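Local coordinates for Alpha/beta hydrolase fold-3 domain protein (PDB 5LK6), which probably hydrolyses carboxylic esters, as a thermostable lipase/carboxylesterase of the alpha/beta hydrolase fold, at residues G195-R200 / L277-L282. Numbering follows the deposited sequence.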
ATOM      1  N   GLY A 195      -1.475  19.723  15.706  1.00 24.35           N
ATOM      2  CA  GLY A 195      -0.172  19.110  15.906  1.00 23.26           C
ATOM      3  C   GLY A 195       0.290  18.047  14.904  1.00 22.64           C
ATOM      4  O   GLY A 195       1.349  17.472  15.103  1.00 24.40           O
ATOM      5  N   PHE A 196      -0.458  17.788  13.840  1.00 19.78           N
ATOM      6  CA  PHE A 196      -0.026  16.807  12.854  1.00 19.06           C
ATOM      7  C   PHE A 196       0.075  17.408  11.460  1.00 19.36           C
ATOM      8  O   PHE A 196      -0.323  16.818  10.472  1.00 19.69           O
ATOM      9  CB  PHE A 196      -0.995  15.610  12.888  1.00 19.03           C
ATOM     10  CG  PHE A 196      -1.010  14.863  14.207  1.00 17.00           C
ATOM     11  CD1 PHE A 196      -1.864  15.224  15.201  1.00 16.48           C
ATOM     12  CD2 PHE A 196      -0.148  13.840  14.440  1.00 16.12           C
ATOM     13  CE1 PHE A 196      -1.919  14.533  16.408  1.00 16.65           C
ATOM     14  CE2 PHE A 196      -0.197  13.146  15.639  1.00 17.26           C
ATOM     15  CZ  PHE A 196      -1.075  13.492  16.642  1.00 16.37           C
ATOM     16  N   PHE A 197       0.611  18.611  11.408  1.00 19.97           N
ATOM     17  CA  PHE A 197       1.033  19.263  10.210  1.00 19.38           C
ATOM     18  C   PHE A 197      -0.136  19.901   9.480  1.00 18.93           C
ATOM     19  O   PHE A 197      -0.101  21.082   9.227  1.00 21.76           O
ATOM     20  CB  PHE A 197       1.884  18.344   9.344  1.00 21.04           C
ATOM     21  CG  PHE A 197       2.491  19.031   8.137  1.00 22.92           C
ATOM     22  CD1 PHE A 197       3.626  19.820   8.260  1.00 23.27           C
ATOM     23  CD2 PHE A 197       1.926  18.874   6.869  1.00 23.48           C
ATOM     24  CE1 PHE A 197       4.169  20.432   7.155  1.00 23.37           C
ATOM     25  CE2 PHE A 197       2.475  19.507   5.770  1.00 24.02           C
ATOM     26  CZ  PHE A 197       3.580  20.298   5.914  1.00 23.40           C
ATOM     27  N   LEU A 198      -1.141  19.142   9.091  1.00 18.00           N
ATOM     28  CA  LEU A 198      -2.393  19.705   8.627  1.00 16.94           C
ATOM     29  C   LEU A 198      -3.303  19.794   9.866  1.00 17.50           C
ATOM     30  O   LEU A 198      -3.490  18.804  10.574  1.00 17.88           O
ATOM     31  CB  LEU A 198      -3.026  18.881   7.492  1.00 15.81           C
ATOM     32  CG  LEU A 198      -4.447  19.279   7.078  1.00 15.14           C
ATOM     33  CD1 LEU A 198      -4.432  20.637   6.407  1.00 14.68           C
ATOM     34  CD2 LEU A 198      -5.120  18.255   6.177  1.00 15.67           C
ATOM     35  N   THR A 199      -3.843  20.995  10.107  1.00 17.84           N
ATOM     36  CA  THR A 199      -4.701  21.305  11.249  1.00 18.82           C
ATOM     37  C   THR A 199      -6.079  21.706  10.842  1.00 19.75           C
ATOM     38  O   THR A 199      -6.301  22.131   9.711  1.00 20.31           O
ATOM     39  CB  THR A 199      -4.135  22.480  12.089  1.00 18.79           C
ATOM     40  OG1 THR A 199      -4.227  23.736  11.390  1.00 17.55           O
ATOM     41  CG2 THR A 199      -2.734  22.205  12.445  1.00 18.27           C
ATOM     42  N   ARG A 200      -6.997  21.599  11.787  1.00 22.68           N
ATOM     43  CA  ARG A 200      -8.357  22.030  11.559  1.00 26.76           C
ATOM     44  C   ARG A 200      -8.359  23.530  11.159  1.00 24.69           C
ATOM     45  O   ARG A 200      -9.077  23.907  10.242  1.00 23.39           O
ATOM     46  CB  ARG A 200      -9.232  21.784  12.787  1.00 31.00           C
ATOM     47  CG  ARG A 200     -10.730  21.624  12.533  1.00 37.37           C
ATOM     48  CD  ARG A 200     -11.475  22.074  13.775  1.00 49.45           C
ATOM     49  NE  ARG A 200     -12.764  21.391  14.010  1.00 62.76           N
ATOM     50  CZ  ARG A 200     -13.073  20.571  15.044  1.00 70.70           C
ATOM     51  NH1 ARG A 200     -12.177  20.221  16.033  1.00 62.88           N
ATOM     52  NH2 ARG A 200     -14.334  20.094  15.085  1.00 70.41           N
ATOM     53  N   LEU A 277       3.602  12.248   0.796  1.00 20.98           N
ATOM     54  CA  LEU A 277       4.210  12.029  -0.523  1.00 22.23           C
ATOM     55  C   LEU A 277       5.043  13.244  -1.007  1.00 22.86           C
ATOM     56  O   LEU A 277       6.017  13.054  -1.705  1.00 20.27           O
ATOM     57  CB  LEU A 277       3.171  11.675  -1.602  1.00 21.60           C
ATOM     58  CG  LEU A 277       2.723  10.211  -1.627  1.00 21.93           C
ATOM     59  CD1 LEU A 277       1.803   9.889  -0.459  1.00 21.11           C
ATOM     60  CD2 LEU A 277       2.054   9.887  -2.968  1.00 23.19           C
ATOM     61  N   SER A 278       4.644  14.472  -0.642  1.00 22.56           N
ATOM     62  CA  SER A 278       5.380  15.658  -1.062  1.00 22.92           C
ATOM     63  C   SER A 278       6.787  15.677  -0.406  1.00 23.98           C
ATOM     64  O   SER A 278       7.717  16.328  -0.923  1.00 23.45           O
ATOM     65  CB  SER A 278       4.583  16.950  -0.762  1.00 21.84           C
ATOM     66  OG  SER A 278       3.347  17.031  -1.457  1.00 20.00           O
ATOM     67  N   PHE A 279       6.939  14.946   0.710  1.00 24.60           N
ATOM     68  CA  PHE A 279       8.170  14.943   1.494  1.00 23.82           C
ATOM     69  C   PHE A 279       8.757  13.566   1.557  1.00 22.83           C
ATOM     70  O   PHE A 279       9.363  13.165   2.576  1.00 22.06           O
ATOM     71  CB  PHE A 279       7.909  15.523   2.873  1.00 24.05           C
ATOM     72  CG  PHE A 279       7.112  16.748   2.802  1.00 25.29           C
ATOM     73  CD1 PHE A 279       7.596  17.821   2.132  1.00 26.45           C
ATOM     74  CD2 PHE A 279       5.793  16.788   3.282  1.00 26.81           C
ATOM     75  CE1 PHE A 279       6.800  18.974   1.986  1.00 29.09           C
ATOM     76  CE2 PHE A 279       5.005  17.928   3.160  1.00 26.29           C
ATOM     77  CZ  PHE A 279       5.512  19.026   2.508  1.00 26.48           C
ATOM     78  N   PHE A 280       8.673  12.881   0.420  1.00 22.70           N
ATOM     79  CA  PHE A 280       9.193  11.515   0.319  1.00 25.17           C
ATOM     80  C   PHE A 280      10.673  11.330   0.682  1.00 26.41           C
ATOM     81  O   PHE A 280      11.004  10.277   1.157  1.00 28.24           O
ATOM     82  CB  PHE A 280       8.861  10.865  -1.036  1.00 25.63           C
ATOM     83  CG  PHE A 280       9.539  11.507  -2.236  1.00 25.73           C
ATOM     84  CD1 PHE A 280      10.843  11.160  -2.585  1.00 27.05           C
ATOM     85  CD2 PHE A 280       8.848  12.400  -3.053  1.00 24.13           C
ATOM     86  CE1 PHE A 280      11.449  11.736  -3.709  1.00 26.84           C
ATOM     87  CE2 PHE A 280       9.436  12.975  -4.161  1.00 25.39           C
ATOM     88  CZ  PHE A 280      10.743  12.652  -4.487  1.00 26.59           C
ATOM     89  N   PRO A 281      11.554  12.346   0.494  1.00 30.04           N
ATOM     90  CA  PRO A 281      12.939  12.132   0.942  1.00 30.85           C
ATOM     91  C   PRO A 281      13.118  12.055   2.440  1.00 30.74           C
ATOM     92  O   PRO A 281      14.000  11.370   2.895  1.00 33.69           O
ATOM     93  CB  PRO A 281      13.706  13.344   0.388  1.00 31.53           C
ATOM     94  CG  PRO A 281      12.823  13.957  -0.618  1.00 30.20           C
ATOM     95  CD  PRO A 281      11.424  13.657  -0.170  1.00 31.03           C
ATOM     96  N   LEU A 282      12.292  12.761   3.191  1.00 31.71           N
ATOM     97  CA  LEU A 282      12.320  12.729   4.653  1.00 30.71           C
ATOM     98  C   LEU A 282      11.414  11.648   5.253  1.00 29.58           C
ATOM     99  O   LEU A 282      11.559  11.286   6.382  1.00 28.45           O
ATOM    100  CB  LEU A 282      11.823  14.084   5.175  1.00 33.04           C
ATOM    101  CG  LEU A 282      12.759  15.271   5.419  1.00 35.67           C
ATOM    102  CD1 LEU A 282      14.085  15.147   4.677  1.00 35.82           C
ATOM    103  CD2 LEU A 282      12.034  16.590   5.102  1.00 35.21           C
TER
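Phe-197, whose ring runs out to meet that of Phe-279, sits at the corner of a tight backbone turn closed by Leu-198 N donating to Phe-196 O at 2.8 Å. That bond spans a single residue, and with a positive phi of 81° at Phe-197 it makes a classic gamma turn. From the corner the benzyl group points toward 277-282, CG anti to the backbone N (chi1 -173°), while Phe-279 comes from the opposite direction. Even the nearest pair of CA atoms, those of Phe-197 and Phe-279, stand 12.1 Å apart, and the two rings make the whole contact between the loops.

The CZ and CE2 atoms of Phe-197 lie against CE2 of Phe-279: Phe-197 CZ is 3.9 Å from Phe-279 CE2, and Phe-197 CE2 is almost as near, at 4.0 Å from the same atom. The rings meet obliquely, their planes turned 77° from each other and their centroids 5.7 Å apart. In alpha/beta hydrolase terms, this small apolar bridge joins the loop leading into helix 200-210 to the loop that follows strand 272-273 and a probable catalytic histidine, His-274. Leu-198, next to the bridging ring, packs on that histidine.

On its own side, Phe-279 has Ser-278 CB 3.9 Å above its ring plane, over the centre, which backs one face with a neighbour from the same loop. Phe-15, from the N-terminal part of the chain, meets both aromatic rings, packing edge-to-face with Phe-279, and helix 24-36 adds Phe-31 and Leu-34 against Phe-279.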